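Iron-chelator utilization protein (Thermobifida fusca TM51, PDB 4YHB) binds FAD and, as a siderophore-interacting oxidoreductase, probably reduces siderophore-bound ferric iron so that the metal can be released. Local coordinates at residues Ser40-Leu45 / Arg92-Lys97; Asp104-Asp109 / Asp148-Pro153; Thr214-Gly219 / Arg242-Gly247. One frame throughout, in Å; residues are numbered along the deposited sequence.

Overall arrangement
The three contacts follow one another along the chain. Contact 1 belongs to the antiparallel barrel of the FAD-binding domain and contact 3 to the rim of the five-stranded parallel sheet, their centres about 35 Å apart. Contact 2 bridges the two parts, so the flavin sits at the junction of barrel and sheet. Its centre is about 22 Å from that of contact 1 and 27 Å from that of contact 3. Contacts 1 and 2 share the barrel through neighbouring strands 86-95 and 100-106, and Arg-92 of the first touches Asp-104 and Pro-153 of the second. Contact 3 is surface packing far from the flavin, its nearest atoms about 14 Å from contact 2.

Contact 1 (Ser40-Leu45 / Arg92-Lys97); sequences SDIAGL and RRFDAK
Just ahead of Phe-94, the residue that meets Ile-42 and Leu-45, strand 86-95 carries a classic beta bulge, with Arg-92 and Arg-93 both facing Thr-102. Phe-94 then sends its ring out toward the 40-45 loop, CG lying anti to the backbone N (chi1 172°). Leu-45 covers one face of the ring: its CD2 stands 4.2 Å from the centroid, 28° off the normal, in a CH-pi contact. Ile-42 comes instead to the edge, near the ring plane, and brings CD1 to 3.8 Å from Phe-94 CE1. The carbonyl O of Leu-45 comes in obliquely near the rim, on the side of its own CD2, 3.1 Å from Phe-94 CE2. Past the ring the chain curls until Ala-96 N sits over the centre of the other face, 4.1 Å above the plane. On the partner side a type II turn from Ile-42 to Leu-45, closed by Leu-45 N to Ile-42 O, lets both apolar side chains reach one ring; Ile-42 also packs on Leu-20 and Leu-101. This is loop packing at the end of a strand in the antiparallel barrel of the FAD-binding domain, where the link from strand 32-38 to strand 53-57 folds against strand 86-95.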
loop_
_atom_site.group_PDB
_atom_site.type_symbol
_atom_site.label_atom_id
_atom_site.label_comp_id
_atom_site.label_asym_id
_atom_site.label_seq_id
_atom_site.Cartn_x
_atom_site.Cartn_y
_atom_site.Cartn_z
ATOM N N SER A 40 18.779 -13.360 5.852
ATOM C CA SER A 40 19.789 -13.244 4.807
ATOM C C SER A 40 19.200 -13.186 3.393
ATOM O O SER A 40 19.827 -12.629 2.491
ATOM C CB SER A 40 20.791 -14.410 4.906
ATOM O OG SER A 40 20.131 -15.664 4.839
ATOM N N ASP A 41 18.000 -13.729 3.184
ATOM C CA ASP A 41 17.389 -13.645 1.849
ATOM C C ASP A 41 17.130 -12.200 1.417
ATOM O O ASP A 41 16.903 -11.945 0.238
ATOM C CB ASP A 41 16.066 -14.430 1.766
ATOM C CG ASP A 41 16.271 -15.918 1.597
ATOM O OD1 ASP A 41 17.445 -16.339 1.488
ATOM O OD2 ASP A 41 15.262 -16.670 1.548
ATOM N N ILE A 42 17.171 -11.249 2.350
ATOM C CA ILE A 42 16.831 -9.869 1.997
ATOM C C ILE A 42 17.910 -9.230 1.116
ATOM O O ILE A 42 17.690 -8.174 0.519
ATOM C CB ILE A 42 16.590 -8.992 3.251
ATOM C CG1 ILE A 42 15.582 -7.880 2.930
ATOM C CG2 ILE A 42 17.883 -8.408 3.787
ATOM C CD1 ILE A 42 15.134 -7.087 4.143
ATOM N N ALA A 43 19.068 -9.885 1.009
ATOM C CA ALA A 43 20.112 -9.440 0.089
ATOM C C ALA A 43 19.580 -9.222 -1.318
ATOM O O ALA A 43 18.841 -10.056 -1.858
ATOM C CB ALA A 43 21.267 -10.454 0.053
ATOM N N GLY A 44 19.957 -8.093 -1.909
ATOM C CA GLY A 44 19.573 -7.775 -3.270
ATOM C C GLY A 44 18.207 -7.124 -3.399
ATOM O O GLY A 44 17.822 -6.678 -4.480
ATOM N N LEU A 45 17.455 -7.080 -2.308
ATOM C CA LEU A 45 16.132 -6.455 -2.363
ATOM C C LEU A 45 16.272 -4.960 -2.650
ATOM O O LEU A 45 17.149 -4.303 -2.098
ATOM C CB LEU A 45 15.363 -6.691 -1.054
ATOM C CG LEU A 45 13.922 -6.161 -0.975
ATOM C CD1 LEU A 45 13.027 -6.899 -1.952
ATOM C CD2 LEU A 45 13.372 -6.278 0.452
ATOM N N ARG A 92 6.404 -0.396 3.067
ATOM C CA ARG A 92 6.247 0.814 3.875
ATOM C C ARG A 92 7.579 1.531 4.057
ATOM O O ARG A 92 7.649 2.748 3.967
ATOM C CB ARG A 92 5.643 0.481 5.245
ATOM C CG ARG A 92 5.421 1.710 6.152
ATOM C CD ARG A 92 4.482 2.739 5.521
ATOM N NE ARG A 92 4.391 3.956 6.339
ATOM C CZ ARG A 92 5.307 4.920 6.322
ATOM N NH1 ARG A 92 6.379 4.795 5.556
ATOM N NH2 ARG A 92 5.167 5.990 7.087
ATOM N N ARG A 93 8.627 0.763 4.334
ATOM C CA ARG A 93 9.995 1.263 4.337
ATOM C C ARG A 93 10.927 0.109 4.019
ATOM O O ARG A 93 10.641 -1.052 4.340
ATOM C CB ARG A 93 10.403 1.880 5.690
ATOM C CG ARG A 93 9.613 3.117 6.150
ATOM C CD ARG A 93 10.299 3.835 7.321
ATOM N NE ARG A 93 9.504 4.961 7.809
ATOM C CZ ARG A 93 8.962 5.027 9.021
ATOM N NH1 ARG A 93 9.143 4.038 9.892
ATOM N NH2 ARG A 93 8.251 6.094 9.372
ATOM N N PHE A 94 12.045 0.426 3.385
ATOM C CA PHE A 94 13.103 -0.555 3.229
ATOM C C PHE A 94 14.424 0.067 3.634
ATOM O O PHE A 94 14.841 1.077 3.070
ATOM C CB PHE A 94 13.192 -1.072 1.798
ATOM C CG PHE A 94 14.394 -1.939 1.563
ATOM C CD1 PHE A 94 14.640 -3.030 2.380
ATOM C CD2 PHE A 94 15.283 -1.661 0.546
ATOM C CE1 PHE A 94 15.753 -3.839 2.183
ATOM C CE2 PHE A 94 16.396 -2.471 0.342
ATOM C CZ PHE A 94 16.630 -3.557 1.167
ATOM N N ASP A 95 15.079 -0.544 4.609
ATOM C CA ASP A 95 16.340 -0.026 5.123
ATOM C C ASP A 95 17.451 -1.004 4.757
ATOM O O ASP A 95 17.574 -2.065 5.369
ATOM C CB ASP A 95 16.246 0.177 6.636
ATOM C CG ASP A 95 17.420 0.970 7.206
ATOM O OD1 ASP A 95 18.488 1.031 6.560
ATOM O OD2 ASP A 95 17.270 1.529 8.315
ATOM N N ALA A 96 18.246 -0.649 3.752
ATOM C CA ALA A 96 19.250 -1.562 3.210
ATOM C C ALA A 96 20.387 -1.842 4.189
ATOM O O ALA A 96 20.951 -2.937 4.181
ATOM C CB ALA A 96 19.817 -1.015 1.891
ATOM N N LYS A 97 20.730 -0.875 5.032
ATOM C CA LYS A 97 21.817 -1.100 5.978
ATOM C C LYS A 97 21.340 -1.906 7.184
ATOM O O LYS A 97 22.050 -2.794 7.655
ATOM C CB LYS A 97 22.444 0.221 6.435
ATOM C CG LYS A 97 23.524 0.024 7.502
ATOM C CD LYS A 97 24.207 1.319 7.916
ATOM C CE LYS A 97 25.647 1.354 7.420
ATOM N NZ LYS A 97 26.345 2.607 7.813
#

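Contact 2 (Asp104-Asp109 / Asp148-Pro153); sequences DFVVHD and DETALP. With FAD (flavin-adenine dinucleotide), chain C.
Val-106 lays its CG2 methyl against the aliphatic part of Glu-149, 3.6 Å from CG, the two side chains crossing at about a right angle. A bend at chi2 (-95°), about the CB-CG bond, turns the Glu-149 carboxylate off to a salt bridge with Arg-196. Two residues earlier on the strand, Asp-104 CB rests 3.6 Å from CG of Pro-153, in the first turn of helix 152-161, while the Asp-104 carboxylate pairs with Arg-34. No hydrogen bond joins the segments directly; FAD links them. Strand 100-106 reads the pyrimidine edge of the flavin with its backbone: FAD N3 donates to Asp-104 O (2.9 Å, 157°), and Val-106 N donates to FAD O2 (2.9 Å, 166°). These two bonds together resist rotation of the ring system in its plane. From the other segment, Thr-150 O comes within 3.3 Å of FAD C4X. Thr-150 N donates to Asp-148 OD1 from above the carboxylate plane, making an Asx turn, and Thr-150 OG1 adds a second bond to the same oxygen, at its syn lone pair (2.8 Å). Beyond the strand, toward the other end of 104-109, His-108 presents one ring face to the adenine, with FAD C5A 3.6 Å above its plane, and NE2 makes a weak hydrogen bond to FAD O2P at 2.7 Å. Its ND1 bonds with Asn-110 N, which steadies the ring. An alanine here is likely to leave the phosphate oxygen O2P without this donor and the adenine face without its cover. Such a junction is characteristic of ferredoxin reductase-like flavoproteins, where FAD lies between a beta barrel and a parallel-sheet domain; here the flavin is met by the loop after strand 142-147 and by the first turn of helix 152-161.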
loop_
_atom_site.group_PDB
_atom_site.type_symbol
_atom_site.label_atom_id
_atom_site.label_comp_id
_atom_site.label_asym_id
_atom_site.label_seq_id
_atom_site.Cartn_x
_atom_site.Cartn_y
_atom_site.Cartn_z
ATOM N N ASP A 104 3.215 -2.413 6.691
ATOM C CA ASP A 104 2.057 -2.052 7.506
ATOM C C ASP A 104 0.827 -2.874 7.107
ATOM O O ASP A 104 0.356 -2.776 5.967
ATOM C CB ASP A 104 1.747 -0.552 7.352
ATOM C CG ASP A 104 2.677 0.324 8.157
ATOM O OD1 ASP A 104 3.577 -0.225 8.810
ATOM O OD2 ASP A 104 2.507 1.566 8.145
ATOM N N PHE A 105 0.298 -3.662 8.043
ATOM C CA PHE A 105 -0.869 -4.514 7.793
ATOM C C PHE A 105 -2.136 -3.924 8.407
ATOM O O PHE A 105 -2.143 -3.591 9.597
ATOM C CB PHE A 105 -0.709 -5.906 8.409
ATOM C CG PHE A 105 0.380 -6.744 7.816
ATOM C CD1 PHE A 105 1.701 -6.529 8.157
ATOM C CD2 PHE A 105 0.063 -7.812 6.983
ATOM C CE1 PHE A 105 2.715 -7.345 7.626
ATOM C CE2 PHE A 105 1.062 -8.627 6.448
ATOM C CZ PHE A 105 2.388 -8.394 6.770
ATOM N N VAL A 106 -3.217 -3.861 7.635
ATOM C CA VAL A 106 -4.524 -3.638 8.252
ATOM C C VAL A 106 -4.903 -4.901 9.007
ATOM O O VAL A 106 -4.810 -6.003 8.469
ATOM C CB VAL A 106 -5.633 -3.319 7.241
ATOM C CG1 VAL A 106 -7.016 -3.266 7.967
ATOM C CG2 VAL A 106 -5.355 -2.010 6.533
ATOM N N VAL A 107 -5.312 -4.750 10.260
ATOM C CA VAL A 107 -5.762 -5.900 11.033
ATOM C C VAL A 107 -7.269 -5.967 10.880
ATOM O O VAL A 107 -7.960 -5.044 11.285
ATOM C CB VAL A 107 -5.349 -5.778 12.518
ATOM C CG1 VAL A 107 -5.743 -7.023 13.304
ATOM C CG2 VAL A 107 -3.844 -5.510 12.623
ATOM N N HIS A 108 -7.760 -7.021 10.232
ATOM C CA HIS A 108 -9.192 -7.238 10.036
ATOM C C HIS A 108 -9.449 -8.750 10.052
ATOM O O HIS A 108 -8.510 -9.550 9.955
ATOM C CB HIS A 108 -9.680 -6.611 8.715
ATOM C CG HIS A 108 -9.126 -7.286 7.494
ATOM N ND1 HIS A 108 -9.823 -8.244 6.791
ATOM C CD2 HIS A 108 -7.922 -7.169 6.877
ATOM C CE1 HIS A 108 -9.080 -8.679 5.784
ATOM N NE2 HIS A 108 -7.920 -8.046 5.815
ATOM N N ASP A 109 -10.716 -9.139 10.158
ATOM C CA ASP A 109 -11.091 -10.539 10.342
ATOM C C ASP A 109 -11.590 -11.229 9.082
ATOM O O ASP A 109 -11.997 -12.383 9.136
ATOM C CB ASP A 109 -12.187 -10.656 11.405
ATOM C CG ASP A 109 -11.636 -10.693 12.810
ATOM O OD1 ASP A 109 -10.428 -10.975 12.968
ATOM O OD2 ASP A 109 -12.416 -10.445 13.758
ATOM N N ASP A 148 -7.731 5.037 1.704
ATOM C CA ASP A 148 -8.291 4.383 2.885
ATOM C C ASP A 148 -7.136 3.614 3.537
ATOM O O ASP A 148 -5.991 3.771 3.107
ATOM C CB ASP A 148 -9.507 3.502 2.520
ATOM C CG ASP A 148 -9.143 2.176 1.824
ATOM O OD1 ASP A 148 -7.963 1.894 1.492
ATOM O OD2 ASP A 148 -10.092 1.395 1.605
ATOM N N GLU A 149 -7.395 2.790 4.552
ATOM C CA GLU A 149 -6.279 2.242 5.333
ATOM C C GLU A 149 -5.356 1.285 4.542
ATOM O O GLU A 149 -4.188 1.132 4.892
ATOM C CB GLU A 149 -6.798 1.538 6.599
ATOM C CG GLU A 149 -7.911 0.510 6.361
ATOM C CD GLU A 149 -9.313 1.099 6.556
ATOM O OE1 GLU A 149 -9.580 2.192 6.023
ATOM O OE2 GLU A 149 -10.144 0.466 7.250
ATOM N N THR A 150 -5.852 0.660 3.482
ATOM C CA THR A 150 -5.002 -0.258 2.700
ATOM C C THR A 150 -3.968 0.486 1.872
ATOM O O THR A 150 -2.901 -0.058 1.552
ATOM C CB THR A 150 -5.810 -1.142 1.731
ATOM O OG1 THR A 150 -6.476 -0.321 0.758
ATOM C CG2 THR A 150 -6.825 -1.989 2.480
ATOM N N ALA A 151 -4.294 1.731 1.530
ATOM C CA ALA A 151 -3.433 2.561 0.712
ATOM C C ALA A 151 -2.696 3.616 1.527
ATOM O O ALA A 151 -1.843 4.322 0.999
ATOM C CB ALA A 151 -4.240 3.210 -0.391
ATOM N N LEU A 152 -2.989 3.694 2.820
ATOM C CA LEU A 152 -2.299 4.641 3.699
ATOM C C LEU A 152 -0.785 4.398 3.785
ATOM O O LEU A 152 -0.019 5.367 3.821
ATOM C CB LEU A 152 -2.928 4.621 5.107
ATOM C CG LEU A 152 -2.294 5.511 6.185
ATOM C CD1 LEU A 152 -2.163 6.963 5.708
ATOM C CD2 LEU A 152 -3.088 5.448 7.497
ATOM N N PRO A 153 -0.338 3.123 3.813
ATOM C CA PRO A 153 1.125 2.938 3.847
ATOM C C PRO A 153 1.869 3.593 2.687
ATOM O O PRO A 153 2.892 4.258 2.915
ATOM C CB PRO A 153 1.286 1.414 3.792
ATOM C CG PRO A 153 0.040 0.904 4.490
ATOM C CD PRO A 153 -1.052 1.848 4.035
HETATM P PA FAD C . -8.712 -11.467 1.256
HETATM O O1A FAD C . -8.692 -13.002 1.273
HETATM O O2A FAD C . -8.032 -10.890 -0.043
HETATM O O5B FAD C . -10.249 -10.994 1.168
HETATM C C5B FAD C . -11.217 -11.606 1.942
HETATM C C4B FAD C . -12.374 -10.618 2.186
HETATM O O4B FAD C . -11.991 -9.551 3.011
HETATM C C3B FAD C . -12.894 -10.025 0.946
HETATM O O3B FAD C . -14.274 -9.944 1.100
HETATM C C2B FAD C . -12.316 -8.723 0.904
HETATM O O2B FAD C . -13.135 -7.740 0.283
HETATM C C1B FAD C . -12.178 -8.359 2.322
HETATM N N9A FAD C . -11.062 -7.476 2.633
HETATM C C8A FAD C . -9.821 -7.516 2.102
HETATM N N7A FAD C . -9.081 -6.549 2.663
HETATM C C5A FAD C . -9.846 -5.920 3.585
HETATM C C6A FAD C . -9.633 -4.860 4.467
HETATM N N6A FAD C . -8.360 -4.231 4.521
HETATM N N1A FAD C . -10.632 -4.451 5.267
HETATM C C2A FAD C . -11.841 -5.050 5.227
HETATM N N3A FAD C . -12.079 -6.068 4.394
HETATM C C4A FAD C . -11.106 -6.503 3.562
HETATM N N1 FAD C . -3.180 -3.790 2.535
HETATM C C2 FAD C . -2.607 -3.486 3.701
HETATM O O2 FAD C . -3.183 -3.743 4.747
HETATM N N3 FAD C . -1.374 -2.893 3.682
HETATM C C4 FAD C . -0.732 -2.613 2.527
HETATM O O4 FAD C . 0.373 -2.091 2.579
HETATM C C4X FAD C . -1.313 -2.911 1.294
HETATM N N5 FAD C . -0.707 -2.641 0.081
HETATM C C5X FAD C . -1.326 -2.979 -1.075
HETATM C C6 FAD C . -0.713 -2.715 -2.305
HETATM C C7 FAD C . -1.271 -3.022 -3.378
HETATM C C7M FAD C . -0.496 -2.680 -4.665
HETATM C C8 FAD C . -2.373 -3.578 -3.516
HETATM C C8M FAD C . -3.010 -3.912 -4.836
HETATM C C9 FAD C . -3.107 -3.907 -2.409
HETATM C C9A FAD C . -2.653 -3.637 -0.975
HETATM N N10 FAD C . -3.217 -3.873 0.198
HETATM C C10 FAD C . -2.587 -3.527 1.342
HETATM C "C1'" FAD C . -4.552 -4.509 0.251
HETATM C "C2'" FAD C . -4.484 -5.990 0.463
HETATM O "O2'" FAD C . -3.810 -6.572 -0.581
HETATM C "C3'" FAD C . -5.953 -6.531 0.572
HETATM O "O3'" FAD C . -6.572 -5.832 1.605
HETATM C "C4'" FAD C . -6.081 -8.026 0.693
HETATM O "O4'" FAD C . -7.329 -8.417 0.304
HETATM C "C5'" FAD C . -5.874 -8.544 2.126
HETATM O "O5'" FAD C . -5.645 -9.931 2.184
HETATM P P FAD C . -6.667 -10.774 3.046
HETATM O O1P FAD C . -6.154 -12.217 2.835
HETATM O O2P FAD C . -6.706 -10.049 4.418
HETATM O O3P FAD C . -8.192 -10.991 2.695
#

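Contact 3 (Thr214-Gly219 / Arg242-Gly247); sequences TEFPKG and RGLVRG
A Schellman motif ends helix 229-241, with Gly-243 at positive phi as its C-prime residue, and it sets Arg-242 and Leu-244 facing Thr-214 and Phe-216. The apolar half of the contact is a single meeting of side chains: Leu-244 CD1 and Phe-216 CE1 approach from opposite directions to 3.8 Å. Phe-216 reaches across because CG stands anti to the backbone N (chi1 -160°), aiming the ring at Leu-244, just past the helix end. The polar half runs through a water. Arg-242 NH1 donates to it at 2.6 Å, and the water in turn donates to Thr-214 O at 3.1 Å. Directly, NH1 and the Thr-214 carbonyl O are 4.4 Å apart, with the oxygen near the guanidinium plane, at its edge. The water also lies at the edge of the Phe-216 ring, in its plane, so the polar and apolar halves adjoin. Arg-242 NE makes a weak hydrogen bond back to Leu-238 O, and Thr-214 OG1 bonds to Ala-210 O. Only 132 Å² is buried, consistent with a light surface contact. Residues 214-219 lead from helix 206-212 into strand 221-226, and residues 242-247 lead from helix 229-241 into strand 250-256, whose Phe-250 Leu-244 also touches; the contact thus joins the two loops that enter neighbouring parallel strands, at one edge of the sheet.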
loop_
_atom_site.group_PDB
_atom_site.type_symbol
_atom_site.label_atom_id
_atom_site.label_comp_id
_atom_site.label_asym_id
_atom_site.label_seq_id
_atom_site.Cartn_x
_atom_site.Cartn_y
_atom_site.Cartn_z
ATOM N N THR A 214 -12.685 19.971 -2.929
ATOM C CA THR A 214 -11.322 20.472 -2.994
ATOM C C THR A 214 -11.075 21.274 -4.267
ATOM O O THR A 214 -11.240 20.763 -5.369
ATOM C CB THR A 214 -10.305 19.307 -2.923
ATOM O OG1 THR A 214 -10.505 18.582 -1.704
ATOM C CG2 THR A 214 -8.894 19.828 -2.966
ATOM N N GLU A 215 -10.670 22.528 -4.108
ATOM C CA GLU A 215 -10.360 23.368 -5.255
ATOM C C GLU A 215 -9.069 22.882 -5.898
ATOM O O GLU A 215 -8.121 22.524 -5.201
ATOM C CB GLU A 215 -10.240 24.833 -4.834
ATOM C CG GLU A 215 -10.195 25.817 -5.994
ATOM C CD GLU A 215 -10.490 27.248 -5.563
ATOM O OE1 GLU A 215 -11.142 27.430 -4.510
ATOM O OE2 GLU A 215 -10.073 28.187 -6.278
ATOM N N PHE A 216 -9.034 22.854 -7.225
ATOM C CA PHE A 216 -7.831 22.407 -7.920
ATOM C C PHE A 216 -6.683 23.384 -7.645
ATOM O O PHE A 216 -6.781 24.572 -7.937
ATOM C CB PHE A 216 -8.088 22.268 -9.419
ATOM C CG PHE A 216 -7.091 21.391 -10.115
ATOM C CD1 PHE A 216 -7.175 20.011 -10.007
ATOM C CD2 PHE A 216 -6.054 21.945 -10.854
ATOM C CE1 PHE A 216 -6.248 19.190 -10.634
ATOM C CE2 PHE A 216 -5.122 21.132 -11.486
ATOM C CZ PHE A 216 -5.221 19.754 -11.375
ATOM N N PRO A 217 -5.595 22.885 -7.052
ATOM C CA PRO A 217 -4.526 23.784 -6.606
ATOM C C PRO A 217 -3.724 24.403 -7.759
ATOM O O PRO A 217 -3.889 24.030 -8.926
ATOM C CB PRO A 217 -3.639 22.874 -5.744
ATOM C CG PRO A 217 -3.919 21.501 -6.203
ATOM C CD PRO A 217 -5.326 21.473 -6.722
ATOM N N LYS A 218 -2.868 25.361 -7.416
ATOM C CA LYS A 218 -2.027 26.037 -8.395
ATOM C C LYS A 218 -0.771 25.223 -8.695
ATOM O O LYS A 218 -0.416 24.312 -7.947
ATOM C CB LYS A 218 -1.639 27.435 -7.899
ATOM C CG LYS A 218 -2.810 28.399 -7.764
ATOM C CD LYS A 218 -2.329 29.783 -7.341
ATOM C CE LYS A 218 -2.454 30.804 -8.464
ATOM N NZ LYS A 218 -3.861 31.277 -8.639
ATOM N N GLY A 219 -0.099 25.556 -9.792
ATOM C CA GLY A 219 1.139 24.886 -10.148
ATOM C C GLY A 219 0.945 23.502 -10.745
ATOM O O GLY A 219 -0.158 23.117 -11.133
ATOM N N ARG A 242 -12.631 16.340 -15.754
ATOM C CA ARG A 242 -11.994 17.645 -15.682
ATOM C C ARG A 242 -10.771 17.684 -16.595
ATOM O O ARG A 242 -9.946 18.587 -16.516
ATOM C CB ARG A 242 -11.634 17.987 -14.235
ATOM C CG ARG A 242 -12.870 18.020 -13.331
ATOM C CD ARG A 242 -12.563 18.388 -11.878
ATOM N NE ARG A 242 -11.838 17.347 -11.150
ATOM C CZ ARG A 242 -11.429 17.467 -9.889
ATOM N NH1 ARG A 242 -11.680 18.577 -9.212
ATOM N NH2 ARG A 242 -10.775 16.477 -9.301
ATOM N N GLY A 243 -10.669 16.686 -17.467
ATOM C CA GLY A 243 -9.664 16.681 -18.514
ATOM C C GLY A 243 -8.288 16.165 -18.132
ATOM O O GLY A 243 -7.332 16.324 -18.893
ATOM N N LEU A 244 -8.176 15.542 -16.962
ATOM C CA LEU A 244 -6.888 15.036 -16.504
ATOM C C LEU A 244 -6.591 13.681 -17.129
ATOM O O LEU A 244 -7.502 12.915 -17.446
ATOM C CB LEU A 244 -6.854 14.942 -14.980
ATOM C CG LEU A 244 -7.042 16.273 -14.248
ATOM C CD1 LEU A 244 -6.816 16.111 -12.752
ATOM C CD2 LEU A 244 -6.112 17.325 -14.818
ATOM N N VAL A 245 -5.308 13.394 -17.306
ATOM C CA VAL A 245 -4.888 12.178 -17.986
ATOM C C VAL A 245 -4.161 11.234 -17.041
ATOM O O VAL A 245 -3.210 11.629 -16.368
ATOM C CB VAL A 245 -3.972 12.500 -19.190
ATOM C CG1 VAL A 245 -3.471 11.216 -19.849
ATOM C CG2 VAL A 245 -4.708 13.375 -20.191
ATOM N N ARG A 246 -4.628 9.990 -17.007
ATOM C CA ARG A 246 -4.023 8.926 -16.215
ATOM C C ARG A 246 -2.541 8.775 -16.530
ATOM O O ARG A 246 -2.136 8.815 -17.691
ATOM C CB ARG A 246 -4.762 7.609 -16.468
ATOM C CG ARG A 246 -4.098 6.367 -15.897
ATOM C CD ARG A 246 -5.056 5.176 -15.909
ATOM N NE ARG A 246 -5.195 4.586 -17.241
ATOM C CZ ARG A 246 -6.123 4.930 -18.134
ATOM N NH1 ARG A 246 -7.022 5.867 -17.849
ATOM N NH2 ARG A 246 -6.155 4.328 -19.317
ATOM N N GLY A 247 -1.731 8.627 -15.487
ATOM C CA GLY A 247 -0.303 8.440 -15.653
ATOM C C GLY A 247 0.451 9.751 -15.666
ATOM O O GLY A 247 1.590 9.821 -15.216
HETATM O O HOH W 1 -9.747 19.082 -7.524
#